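Local structure of putative aminooxidase (Propionibacterium acnes, 2BA9) at residues N223-R228 with H239-D244; I277-M282 with Y328-H333; R303-G308 with P334-K339. The protein isomerises polyunsaturated fatty acids, producing conjugated linoleic acid, probably with the help of its bound flavin-adenine dinucleotide. All blocks are in the same frame, centred on the assembly; numbering follows the deposited sequence.

Contact 1: residues N223-R228 with H239-D244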
loop_
_atom_site.group_PDB
_atom_site.type_symbol
_atom_site.label_atom_id
_atom_site.label_comp_id
_atom_site.label_asym_id
_atom_site.label_seq_id
_atom_site.Cartn_x
_atom_site.Cartn_y
_atom_site.Cartn_z
ATOM N N ASN A 223 7.455 -19.396 8.157
ATOM C CA ASN A 223 7.456 -20.624 7.364
ATOM C C ASN A 223 6.237 -21.520 7.599
ATOM O O ASN A 223 6.322 -22.749 7.489
ATOM C CB ASN A 223 8.754 -21.396 7.617
ATOM C CG ASN A 223 9.962 -20.559 7.315
ATOM O OD1 ASN A 223 10.254 -20.289 6.152
ATOM N ND2 ASN A 223 10.642 -20.092 8.357
ATOM N N VAL A 224 5.106 -20.888 7.906
ATOM C CA VAL A 224 3.869 -21.600 8.177
ATOM C C VAL A 224 3.020 -21.691 6.911
ATOM O O VAL A 224 2.463 -20.695 6.444
ATOM C CB VAL A 224 3.086 -20.942 9.329
ATOM C CG1 VAL A 224 1.750 -21.662 9.582
ATOM C CG2 VAL A 224 3.942 -20.933 10.606
ATOM N N ASP A 225 2.936 -22.912 6.385
ATOM C CA ASP A 225 2.211 -23.239 5.161
ATOM C C ASP A 225 0.828 -23.726 5.559
ATOM O O ASP A 225 0.629 -24.915 5.782
ATOM C CB ASP A 225 2.981 -24.342 4.399
ATOM C CG ASP A 225 2.421 -24.630 3.003
ATOM O OD1 ASP A 225 1.369 -24.070 2.620
ATOM O OD2 ASP A 225 3.053 -25.436 2.282
ATOM N N ILE A 226 -0.104 -22.784 5.678
ATOM C CA ILE A 226 -1.501 -23.065 5.998
ATOM C C ILE A 226 -2.209 -23.677 4.792
ATOM O O ILE A 226 -2.333 -23.036 3.748
ATOM C CB ILE A 226 -2.276 -21.776 6.376
ATOM C CG1 ILE A 226 -1.697 -21.131 7.640
ATOM C CG2 ILE A 226 -3.765 -22.081 6.545
ATOM C CD1 ILE A 226 -2.250 -19.747 7.931
ATOM N N THR A 227 -2.687 -24.908 4.953
ATOM C CA THR A 227 -3.344 -25.626 3.869
ATOM C C THR A 227 -4.860 -25.630 3.989
ATOM O O THR A 227 -5.554 -25.834 2.989
ATOM C CB THR A 227 -2.839 -27.062 3.806
ATOM O OG1 THR A 227 -3.162 -27.726 5.032
ATOM C CG2 THR A 227 -1.318 -27.081 3.589
ATOM N N ARG A 228 -5.375 -25.396 5.198
ATOM C CA ARG A 228 -6.807 -25.473 5.453
ATOM C C ARG A 228 -7.221 -24.676 6.696
ATOM O O ARG A 228 -6.573 -24.768 7.736
ATOM C CB ARG A 228 -7.219 -26.949 5.609
ATOM C CG ARG A 228 -8.715 -27.221 5.453
ATOM C CD ARG A 228 -8.987 -28.658 4.994
ATOM N NE ARG A 228 -8.046 -29.088 3.943
ATOM C CZ ARG A 228 -7.092 -30.023 4.080
ATOM N NH1 ARG A 228 -6.927 -30.702 5.223
ATOM N NH2 ARG A 228 -6.298 -30.298 3.042
ATOM N N HIS A 239 -5.076 -25.715 9.724
ATOM C CA HIS A 239 -4.247 -26.865 9.357
ATOM C C HIS A 239 -3.047 -26.419 8.530
ATOM O O HIS A 239 -3.201 -25.760 7.513
ATOM C CB HIS A 239 -5.058 -27.881 8.556
ATOM C CG HIS A 239 -6.370 -28.232 9.184
ATOM N ND1 HIS A 239 -6.528 -29.319 10.014
ATOM C CD2 HIS A 239 -7.581 -27.628 9.116
ATOM C CE1 HIS A 239 -7.783 -29.372 10.430
ATOM N NE2 HIS A 239 -8.444 -28.358 9.896
ATOM N N THR A 240 -1.854 -26.788 8.980
ATOM C CA THR A 240 -0.625 -26.491 8.266
ATOM C C THR A 240 0.054 -27.788 7.851
ATOM O O THR A 240 -0.517 -28.866 7.980
ATOM C CB THR A 240 0.347 -25.620 9.123
ATOM O OG1 THR A 240 0.939 -26.412 10.166
ATOM C CG2 THR A 240 -0.394 -24.433 9.720
ATOM N N THR A 241 1.271 -27.661 7.339
ATOM C CA THR A 241 2.068 -28.801 6.921
ATOM C C THR A 241 2.637 -29.567 8.126
ATOM O O THR A 241 2.783 -30.795 8.081
ATOM C CB THR A 241 3.185 -28.347 5.955
ATOM O OG1 THR A 241 3.743 -27.105 6.404
ATOM C CG2 THR A 241 2.617 -28.155 4.542
ATOM N N ASP A 242 2.918 -28.837 9.202
ATOM C CA ASP A 242 3.531 -29.397 10.410
ATOM C C ASP A 242 2.516 -29.728 11.516
ATOM O O ASP A 242 2.802 -30.529 12.402
ATOM C CB ASP A 242 4.566 -28.410 10.981
ATOM C CG ASP A 242 5.577 -27.943 9.948
ATOM O OD1 ASP A 242 5.955 -28.740 9.062
ATOM O OD2 ASP A 242 5.999 -26.768 10.027
ATOM N N TRP A 243 1.352 -29.094 11.490
ATOM C CA TRP A 243 0.373 -29.266 12.561
ATOM C C TRP A 243 -0.989 -28.733 12.165
ATOM O O TRP A 243 -1.123 -27.994 11.190
ATOM C CB TRP A 243 0.840 -28.540 13.831
ATOM C CG TRP A 243 1.296 -27.113 13.614
ATOM C CD1 TRP A 243 2.582 -26.679 13.483
ATOM C CD2 TRP A 243 0.469 -25.940 13.520
ATOM N NE1 TRP A 243 2.610 -25.315 13.301
ATOM C CE2 TRP A 243 1.327 -24.837 13.326
ATOM C CE3 TRP A 243 -0.911 -25.717 13.576
ATOM C CZ2 TRP A 243 0.852 -23.533 13.189
ATOM C CZ3 TRP A 243 -1.381 -24.417 13.439
ATOM C CH2 TRP A 243 -0.505 -23.346 13.250
ATOM N N ASP A 244 -1.999 -29.111 12.938
ATOM C CA ASP A 244 -3.307 -28.487 12.842
ATOM C C ASP A 244 -3.777 -28.129 14.254
ATOM O O ASP A 244 -3.682 -28.950 15.179
ATOM C CB ASP A 244 -4.306 -29.388 12.107
ATOM C CG ASP A 244 -4.421 -30.762 12.720
ATOM O OD1 ASP A 244 -4.201 -31.771 12.008
ATOM O OD2 ASP A 244 -4.742 -30.837 13.924
#
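H239 O is gripped by three donors from T227 and R228. T227 N gives the shortest of the three bonds, 2.7 Å to H239 O, and lies in the plane of that carbonyl. T227 OG1 donates to H239 O at 3.2 Å from well above the plane, 71° out of it. R228 N is the third donor, 3.2 Å from H239 O. The strand pairing continues in the other direction, with H239 N giving a nearly straight bond of 2.7 Å to R228 O. T227 and R228 thus both face H239, which is a classic beta bulge. It sits in the hairpin of strands 226-230 and 236-240, within a three-stranded antiparallel sheet. Beside it, R228 CB lies 3.6 Å from H239 CD2, and R228 O meets the edge of the ring. The H239 ring also stacks on H237.

T240 organises the turn that follows. Its OG1 sits between the backbone N and the carbonyl carbon (chi1 73°). It donates to W243 O at 2.8 Å. It also accepts from D242 N, two residues on, which makes an ST turn. T240 N binds W243 O as well. The same OG1 lies 3.3 Å above the plane of the W243 ring, over its centre. T240 CG2 touches V224 CG1 at 3.5 Å. V224 CG1 also meets W243 CZ2 obliquely to the ring. T241 N makes a weak bond to D225 O. V224, I226 and W243 all touch L36 of strand 33-36, and I226 comes close to the FAD.

Contact 2: residues I277-M282 with Y328-H333. With FAD (flavin-adenine dinucleotide), chain D.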
loop_
_atom_site.group_PDB
_atom_site.type_symbol
_atom_site.label_atom_id
_atom_site.label_comp_id
_atom_site.label_asym_id
_atom_site.label_seq_id
_atom_site.Cartn_x
_atom_site.Cartn_y
_atom_site.Cartn_z
ATOM N N ILE A 277 -9.978 -6.752 -6.888
ATOM C CA ILE A 277 -8.995 -6.608 -7.962
ATOM C C ILE A 277 -7.706 -6.053 -7.374
ATOM O O ILE A 277 -7.727 -5.321 -6.380
ATOM C CB ILE A 277 -9.525 -5.724 -9.127
ATOM C CG1 ILE A 277 -10.187 -4.436 -8.634
ATOM C CG2 ILE A 277 -10.566 -6.476 -9.936
ATOM C CD1 ILE A 277 -10.662 -3.509 -9.783
ATOM N N HIS A 278 -6.573 -6.420 -7.971
ATOM C CA HIS A 278 -5.281 -5.965 -7.470
ATOM C C HIS A 278 -4.397 -5.447 -8.602
ATOM O O HIS A 278 -4.686 -5.648 -9.798
ATOM C CB HIS A 278 -4.578 -7.080 -6.680
ATOM C CG HIS A 278 -3.996 -8.165 -7.532
ATOM N ND1 HIS A 278 -4.742 -9.225 -7.998
ATOM C CD2 HIS A 278 -2.737 -8.363 -7.989
ATOM C CE1 HIS A 278 -3.971 -10.022 -8.716
ATOM N NE2 HIS A 278 -2.746 -9.527 -8.718
ATOM N N GLN A 279 -3.341 -4.752 -8.201
ATOM C CA GLN A 279 -2.374 -4.193 -9.121
ATOM C C GLN A 279 -1.157 -5.094 -9.198
ATOM O O GLN A 279 -0.692 -5.642 -8.192
ATOM C CB GLN A 279 -1.946 -2.789 -8.680
ATOM C CG GLN A 279 -3.094 -1.825 -8.518
ATOM C CD GLN A 279 -3.740 -1.479 -9.833
ATOM O OE1 GLN A 279 -4.750 -2.072 -10.219
ATOM N NE2 GLN A 279 -3.168 -0.509 -10.532
ATOM N N GLN A 280 -0.649 -5.241 -10.414
ATOM C CA GLN A 280 0.626 -5.905 -10.655
ATOM C C GLN A 280 1.757 -4.856 -10.780
ATOM O O GLN A 280 2.053 -4.368 -11.886
ATOM C CB GLN A 280 0.515 -6.755 -11.922
ATOM C CG GLN A 280 -0.508 -7.892 -11.836
ATOM C CD GLN A 280 -0.579 -8.700 -13.119
ATOM O OE1 GLN A 280 0.448 -9.128 -13.661
ATOM N NE2 GLN A 280 -1.787 -8.915 -13.615
ATOM N N TYR A 281 2.394 -4.554 -9.644
ATOM C CA TYR A 281 3.395 -3.478 -9.518
ATOM C C TYR A 281 4.808 -4.052 -9.433
ATOM O O TYR A 281 5.138 -4.776 -8.478
ATOM C CB TYR A 281 3.084 -2.675 -8.246
ATOM C CG TYR A 281 3.776 -1.337 -8.049
ATOM C CD1 TYR A 281 4.111 -0.518 -9.132
ATOM C CD2 TYR A 281 4.016 -0.854 -6.758
ATOM C CE1 TYR A 281 4.710 0.739 -8.932
ATOM C CE2 TYR A 281 4.607 0.380 -6.545
ATOM C CZ TYR A 281 4.958 1.182 -7.638
ATOM O OH TYR A 281 5.522 2.431 -7.434
ATOM N N MET A 282 5.637 -3.739 -10.437
ATOM C CA MET A 282 6.944 -4.377 -10.592
ATOM C C MET A 282 8.086 -3.431 -10.287
ATOM O O MET A 282 8.186 -2.334 -10.835
ATOM C CB MET A 282 7.115 -4.946 -12.000
ATOM C CG MET A 282 8.407 -5.720 -12.190
ATOM S SD MET A 282 8.382 -6.833 -13.611
ATOM C CE MET A 282 9.300 -5.885 -14.815
ATOM N N TYR A 328 10.107 1.508 -11.192
ATOM C CA TYR A 328 8.706 1.192 -10.882
ATOM C C TYR A 328 7.833 1.298 -12.128
ATOM O O TYR A 328 7.804 2.341 -12.779
ATOM C CB TYR A 328 8.206 2.148 -9.793
ATOM C CG TYR A 328 9.096 2.125 -8.560
ATOM C CD1 TYR A 328 8.775 1.337 -7.450
ATOM C CD2 TYR A 328 10.275 2.866 -8.520
ATOM C CE1 TYR A 328 9.606 1.287 -6.350
ATOM C CE2 TYR A 328 11.107 2.829 -7.421
ATOM C CZ TYR A 328 10.764 2.040 -6.331
ATOM O OH TYR A 328 11.595 2.004 -5.244
ATOM N N LEU A 329 7.133 0.217 -12.456
ATOM C CA LEU A 329 6.168 0.204 -13.568
ATOM C C LEU A 329 4.956 -0.622 -13.179
ATOM O O LEU A 329 5.010 -1.454 -12.246
ATOM C CB LEU A 329 6.789 -0.379 -14.850
ATOM C CG LEU A 329 7.346 -1.823 -14.798
ATOM C CD1 LEU A 329 6.284 -2.885 -14.955
ATOM C CD2 LEU A 329 8.456 -2.049 -15.830
ATOM N N LEU A 330 3.865 -0.413 -13.903
ATOM C CA LEU A 330 2.634 -1.160 -13.664
ATOM C C LEU A 330 2.299 -2.054 -14.858
ATOM O O LEU A 330 2.454 -1.650 -16.016
ATOM C CB LEU A 330 1.465 -0.216 -13.392
ATOM C CG LEU A 330 1.177 0.121 -11.937
ATOM C CD1 LEU A 330 0.146 1.234 -11.919
ATOM C CD2 LEU A 330 0.707 -1.114 -11.174
ATOM N N ARG A 331 1.809 -3.249 -14.552
ATOM C CA ARG A 331 1.558 -4.274 -15.558
ATOM C C ARG A 331 0.091 -4.452 -15.937
ATOM O O ARG A 331 -0.205 -5.187 -16.871
ATOM C CB ARG A 331 2.134 -5.622 -15.098
ATOM C CG ARG A 331 3.657 -5.607 -15.039
ATOM C CD ARG A 331 4.279 -6.914 -14.588
ATOM N NE ARG A 331 3.583 -8.082 -15.109
ATOM C CZ ARG A 331 3.880 -9.336 -14.798
ATOM N NH1 ARG A 331 4.902 -9.608 -13.997
ATOM N NH2 ARG A 331 3.162 -10.330 -15.317
ATOM N N ASN A 332 -0.816 -3.772 -15.252
ATOM C CA ASN A 332 -2.247 -3.981 -15.483
ATOM C C ASN A 332 -3.060 -2.686 -15.478
ATOM O O ASN A 332 -2.666 -1.687 -14.881
ATOM C CB ASN A 332 -2.801 -4.925 -14.423
ATOM C CG ASN A 332 -2.874 -4.261 -13.060
ATOM O OD1 ASN A 332 -1.840 -3.967 -12.444
ATOM N ND2 ASN A 332 -4.085 -3.959 -12.614
ATOM N N HIS A 333 -4.211 -2.743 -16.148
ATOM C CA HIS A 333 -5.204 -1.674 -16.156
ATOM C C HIS A 333 -6.506 -2.322 -16.680
ATOM O O HIS A 333 -6.453 -3.226 -17.530
ATOM C CB HIS A 333 -4.716 -0.540 -17.073
ATOM C CG HIS A 333 -5.615 0.656 -17.132
ATOM N ND1 HIS A 333 -6.751 0.696 -17.910
ATOM C CD2 HIS A 333 -5.513 1.878 -16.557
ATOM C CE1 HIS A 333 -7.323 1.878 -17.793
ATOM N NE2 HIS A 333 -6.594 2.617 -16.977
HETATM P PA FAD D . 1.650 -6.947 3.192
HETATM O O1A FAD D . 2.666 -5.864 3.411
HETATM O O2A FAD D . 1.506 -7.469 1.778
HETATM O O5B FAD D . 2.046 -8.206 4.099
HETATM C C5B FAD D . 1.181 -9.317 4.080
HETATM C C4B FAD D . 1.824 -10.487 4.795
HETATM O O4B FAD D . 0.920 -11.574 4.794
HETATM C C3B FAD D . 3.122 -10.929 4.116
HETATM O O3B FAD D . 4.167 -10.972 5.060
HETATM C C2B FAD D . 2.777 -12.281 3.537
HETATM O O2B FAD D . 3.913 -13.135 3.396
HETATM C C1B FAD D . 1.647 -12.738 4.476
HETATM N N9A FAD D . 0.816 -13.763 3.818
HETATM C C8A FAD D . 0.190 -13.676 2.593
HETATM N N7A FAD D . -0.454 -14.852 2.346
HETATM C C5A FAD D . -0.246 -15.685 3.403
HETATM C C6A FAD D . -0.647 -17.006 3.686
HETATM N N6A FAD D . -1.706 -17.544 2.998
HETATM N N1A FAD D . -0.277 -17.572 4.902
HETATM C C2A FAD D . 0.525 -16.885 5.802
HETATM N N3A FAD D . 0.919 -15.586 5.508
HETATM C C4A FAD D . 0.562 -15.004 4.330
HETATM N N1 FAD D . 3.301 2.222 1.823
HETATM C C2 FAD D . 3.377 3.488 2.367
HETATM O O2 FAD D . 2.784 3.743 3.415
HETATM N N3 FAD D . 4.097 4.472 1.716
HETATM C C4 FAD D . 4.763 4.184 0.543
HETATM O O4 FAD D . 5.415 5.087 -0.005
HETATM C C4X FAD D . 4.698 2.898 -0.002
HETATM N N5 FAD D . 5.334 2.579 -1.189
HETATM C C5X FAD D . 5.411 1.277 -1.647
HETATM C C6 FAD D . 6.177 0.963 -2.767
HETATM C C7 FAD D . 6.275 -0.359 -3.194
HETATM C C7M FAD D . 7.125 -0.663 -4.395
HETATM C C8 FAD D . 5.597 -1.362 -2.507
HETATM C C8M FAD D . 5.667 -2.799 -2.927
HETATM C C9 FAD D . 4.829 -1.037 -1.392
HETATM C C9A FAD D . 4.717 0.283 -0.954
HETATM N N10 FAD D . 3.929 0.637 0.157
HETATM C C10 FAD D . 3.974 1.915 0.666
HETATM C "C1'" FAD D . 2.792 -0.223 0.597
HETATM C "C2'" FAD D . 3.103 -0.959 1.895
HETATM O "O2'" FAD D . 4.377 -1.592 1.859
HETATM C "C3'" FAD D . 1.991 -1.971 2.122
HETATM O "O3'" FAD D . 0.725 -1.316 2.006
HETATM C "C4'" FAD D . 2.136 -2.646 3.476
HETATM O "O4'" FAD D . 3.258 -3.520 3.499
HETATM C "C5'" FAD D . 0.842 -3.383 3.788
HETATM O "O5'" FAD D . 1.034 -4.258 4.863
HETATM P P FAD D . 0.056 -5.537 5.051
HETATM O O1P FAD D . 0.495 -6.368 6.242
HETATM O O2P FAD D . -1.337 -5.028 5.193
HETATM O O3P FAD D . 0.227 -6.435 3.732
HETATM O O HOH W 1 -3.760 0.454 -13.365
#
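N332 uses both ends of its amide on strand 277-288. Its OD1 accepts from Q280 N at 2.7 Å, with the donor well above the plane of the amide carbonyl. Its ND2 donates to Q279 OE1 at 3.1 Å, in the plane of its own amide and well above that of the Q279 carbonyl. N332 CG, between the backbone N and the carbonyl carbon (chi1 71°), comes 3.6 Å from Q280 N. Q279 NE2 donates to a water, which donates to N332 O. Q280 O accepts from R331 N at 2.9 Å. Q280 OE1 lies over one face of the R331 guanidinium, without a hydrogen bond. Q280 NE2 donates to D338 OD2, and R331 NE binds K339 O.

M282 and L329 form an antiparallel hydrogen-bonded pair, with M282 N to L329 O at 3.0 Å. Their side chains lie side by side. Y281 OH bonds A167 O, and Y328 OH bonds T326. Both rings touch the flavin methyl C7M, Y281 CE2 at 3.5 Å and Y328 CE1 at 3.7 Å, as part of the FAD pocket.

In the mixed sheet these strands lie between 310-315 and 359-373, while helix 341-355 packs against M282 and L329.

Contact 3: residues R303-G308 with P334-K339; sequences RPERLG and PDYADK
Y336 reaches from its loop across to P304, E305 and L307. Its CB starts the contact, 4.2 Å from L307 CD2. CG is anti to the carbonyl carbon, beside the backbone N (chi1 -61°). CD2 and CE2 follow on the side of P304. CE2 meets both the carbonyl and the ring of that proline, 3.6 Å from P304 O and 3.8 Å from P304 CB. P304 O lies over one face of the tyrosine ring. The same oxygen also accepts from L307 N within its own turn. CZ still touches P304 O. At the tip, Y336 OH rests against carbon, 3.7 Å from E305 CA and 3.8 Å from E305 CG. The carboxylate of E305 is turned steeply to the ring plane.

K339 covers the other end of the contact. Its chain bends at chi2 (-55°), which sets CD. K339 CE comes 3.4 Å from L307 O. K339 CG also lies near L307 CD2 and G308 CA.

No hydrogen bond crosses between the two segments. The contact joins two loops of the mixed sheet, the one with the short 3-10 turn 304-305 before strand 310-315 and the one leading from strand 325-330 into helix 341-355.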
loop_
_atom_site.group_PDB
_atom_site.type_symbol
_atom_site.label_atom_id
_atom_site.label_comp_id
_atom_site.label_asym_id
_atom_site.label_seq_id
_atom_site.Cartn_x
_atom_site.Cartn_y
_atom_site.Cartn_z
ATOM N N ARG A 303 0.170 7.667 -17.912
ATOM C CA ARG A 303 -0.981 7.487 -18.777
ATOM C C ARG A 303 -1.230 5.995 -19.021
ATOM O O ARG A 303 -0.275 5.244 -19.246
ATOM C CB ARG A 303 -0.696 8.084 -20.149
ATOM C CG ARG A 303 -0.563 9.568 -20.199
ATOM C CD ARG A 303 -0.607 10.064 -21.649
ATOM N NE ARG A 303 0.721 10.127 -22.274
ATOM C CZ ARG A 303 1.105 9.464 -23.365
ATOM N NH1 ARG A 303 0.275 8.657 -24.015
ATOM N NH2 ARG A 303 2.333 9.634 -23.826
ATOM N N PRO A 304 -2.503 5.567 -19.049
ATOM C CA PRO A 304 -2.857 4.171 -19.356
ATOM C C PRO A 304 -2.292 3.694 -20.695
ATOM O O PRO A 304 -1.941 2.529 -20.852
ATOM C CB PRO A 304 -4.384 4.217 -19.407
ATOM C CG PRO A 304 -4.746 5.341 -18.516
ATOM C CD PRO A 304 -3.707 6.372 -18.793
ATOM N N GLU A 305 -2.198 4.626 -21.641
ATOM C CA GLU A 305 -1.604 4.400 -22.948
ATOM C C GLU A 305 -0.128 4.032 -22.844
ATOM O O GLU A 305 0.449 3.492 -23.791
ATOM C CB GLU A 305 -1.745 5.680 -23.784
ATOM C CG GLU A 305 -3.175 6.018 -24.194
ATOM C CD GLU A 305 -3.992 6.822 -23.176
ATOM O OE1 GLU A 305 -3.469 7.272 -22.127
ATOM O OE2 GLU A 305 -5.195 7.008 -23.451
ATOM N N ARG A 306 0.484 4.333 -21.701
ATOM C CA ARG A 306 1.895 4.036 -21.465
ATOM C C ARG A 306 2.138 2.935 -20.416
ATOM O O ARG A 306 3.262 2.770 -19.926
ATOM C CB ARG A 306 2.616 5.332 -21.068
ATOM C CG ARG A 306 2.682 6.368 -22.176
ATOM C CD ARG A 306 3.566 5.944 -23.359
ATOM N NE ARG A 306 4.990 5.995 -23.031
ATOM C CZ ARG A 306 5.971 5.735 -23.888
ATOM N NH1 ARG A 306 5.700 5.434 -25.150
ATOM N NH2 ARG A 306 7.235 5.791 -23.490
ATOM N N LEU A 307 1.098 2.156 -20.106
ATOM C CA LEU A 307 1.218 1.024 -19.183
ATOM C C LEU A 307 2.420 0.128 -19.497
ATOM O O LEU A 307 2.632 -0.242 -20.635
ATOM C CB LEU A 307 -0.050 0.175 -19.239
ATOM C CG LEU A 307 -0.237 -0.862 -18.143
ATOM C CD1 LEU A 307 -0.430 -0.180 -16.814
ATOM C CD2 LEU A 307 -1.451 -1.773 -18.464
ATOM N N GLY A 308 3.195 -0.216 -18.472
ATOM C CA GLY A 308 4.371 -1.071 -18.638
ATOM C C GLY A 308 5.641 -0.256 -18.636
ATOM O O GLY A 308 6.735 -0.792 -18.434
ATOM N N PRO A 334 -7.672 -1.888 -16.173
ATOM C CA PRO A 334 -8.936 -2.493 -16.653
ATOM C C PRO A 334 -9.175 -2.462 -18.172
ATOM O O PRO A 334 -9.837 -3.342 -18.698
ATOM C CB PRO A 334 -10.016 -1.666 -15.939
ATOM C CG PRO A 334 -9.336 -1.113 -14.742
ATOM C CD PRO A 334 -7.917 -0.857 -15.147
ATOM N N ASP A 335 -8.656 -1.448 -18.852
ATOM C CA ASP A 335 -8.898 -1.259 -20.283
ATOM C C ASP A 335 -7.922 -2.010 -21.207
ATOM O O ASP A 335 -8.099 -2.006 -22.448
ATOM C CB ASP A 335 -8.912 0.242 -20.597
ATOM C CG ASP A 335 -10.133 0.943 -20.021
ATOM O OD1 ASP A 335 -10.996 0.247 -19.452
ATOM O OD2 ASP A 335 -10.228 2.189 -20.125
ATOM N N TYR A 336 -6.921 -2.668 -20.602
ATOM C CA TYR A 336 -5.859 -3.367 -21.336
ATOM C C TYR A 336 -5.579 -4.784 -20.826
ATOM O O TYR A 336 -5.831 -5.117 -19.664
ATOM C CB TYR A 336 -4.555 -2.576 -21.240
ATOM C CG TYR A 336 -4.624 -1.184 -21.831
ATOM C CD1 TYR A 336 -4.218 -0.951 -23.148
ATOM C CD2 TYR A 336 -5.085 -0.113 -21.084
ATOM C CE1 TYR A 336 -4.274 0.313 -23.702
ATOM C CE2 TYR A 336 -5.145 1.177 -21.635
ATOM C CZ TYR A 336 -4.740 1.382 -22.942
ATOM O OH TYR A 336 -4.798 2.645 -23.493
ATOM N N ALA A 337 -5.029 -5.605 -21.709
ATOM C CA ALA A 337 -4.523 -6.927 -21.329
ATOM C C ALA A 337 -3.249 -6.724 -20.517
ATOM O O ALA A 337 -2.542 -5.726 -20.714
ATOM C CB ALA A 337 -4.258 -7.746 -22.539
ATOM N N ASP A 338 -2.965 -7.647 -19.596
ATOM C CA ASP A 338 -1.782 -7.510 -18.740
ATOM C C ASP A 338 -0.537 -7.444 -19.611
ATOM O O ASP A 338 -0.450 -8.120 -20.641
ATOM C CB ASP A 338 -1.615 -8.707 -17.790
ATOM C CG ASP A 338 -2.707 -8.794 -16.742
ATOM O OD1 ASP A 338 -3.468 -7.820 -16.585
ATOM O OD2 ASP A 338 -2.788 -9.856 -16.081
ATOM N N LYS A 339 0.429 -6.640 -19.183
ATOM C CA LYS A 339 1.737 -6.612 -19.833
ATOM C C LYS A 339 2.572 -7.759 -19.263
ATOM O O LYS A 339 2.427 -8.078 -18.092
ATOM C CB LYS A 339 2.415 -5.263 -19.582
ATOM C CG LYS A 339 1.634 -4.046 -20.062
ATOM C CD LYS A 339 1.268 -4.132 -21.546
ATOM C CE LYS A 339 0.911 -2.778 -22.122
ATOM N NZ LYS A 339 0.355 -2.870 -23.517
#

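From the N terminus, contact 1 comes first. It closes the short hairpin loop between strands 226-230 and 236-240, before the others begin. Contact 2 opens at 277-282, and contact 3 opens at 303-308 inside its loop. Contact 2 closes at 328-333, and the chain runs straight on into 334-339, which closes contact 3. The two therefore cross. They also touch: L307 CD1 packs on the backbone oxygens of L330 and N332, and R331 O probably bonds K339 N. They join neighbouring strands 277-288 and 325-330 of the mixed sheet to the loops before strand 310-315 and helix 341-355. Contact 1 is centred about 30 Å from contact 2 and 38 Å from contact 3, beside the parallel sheet.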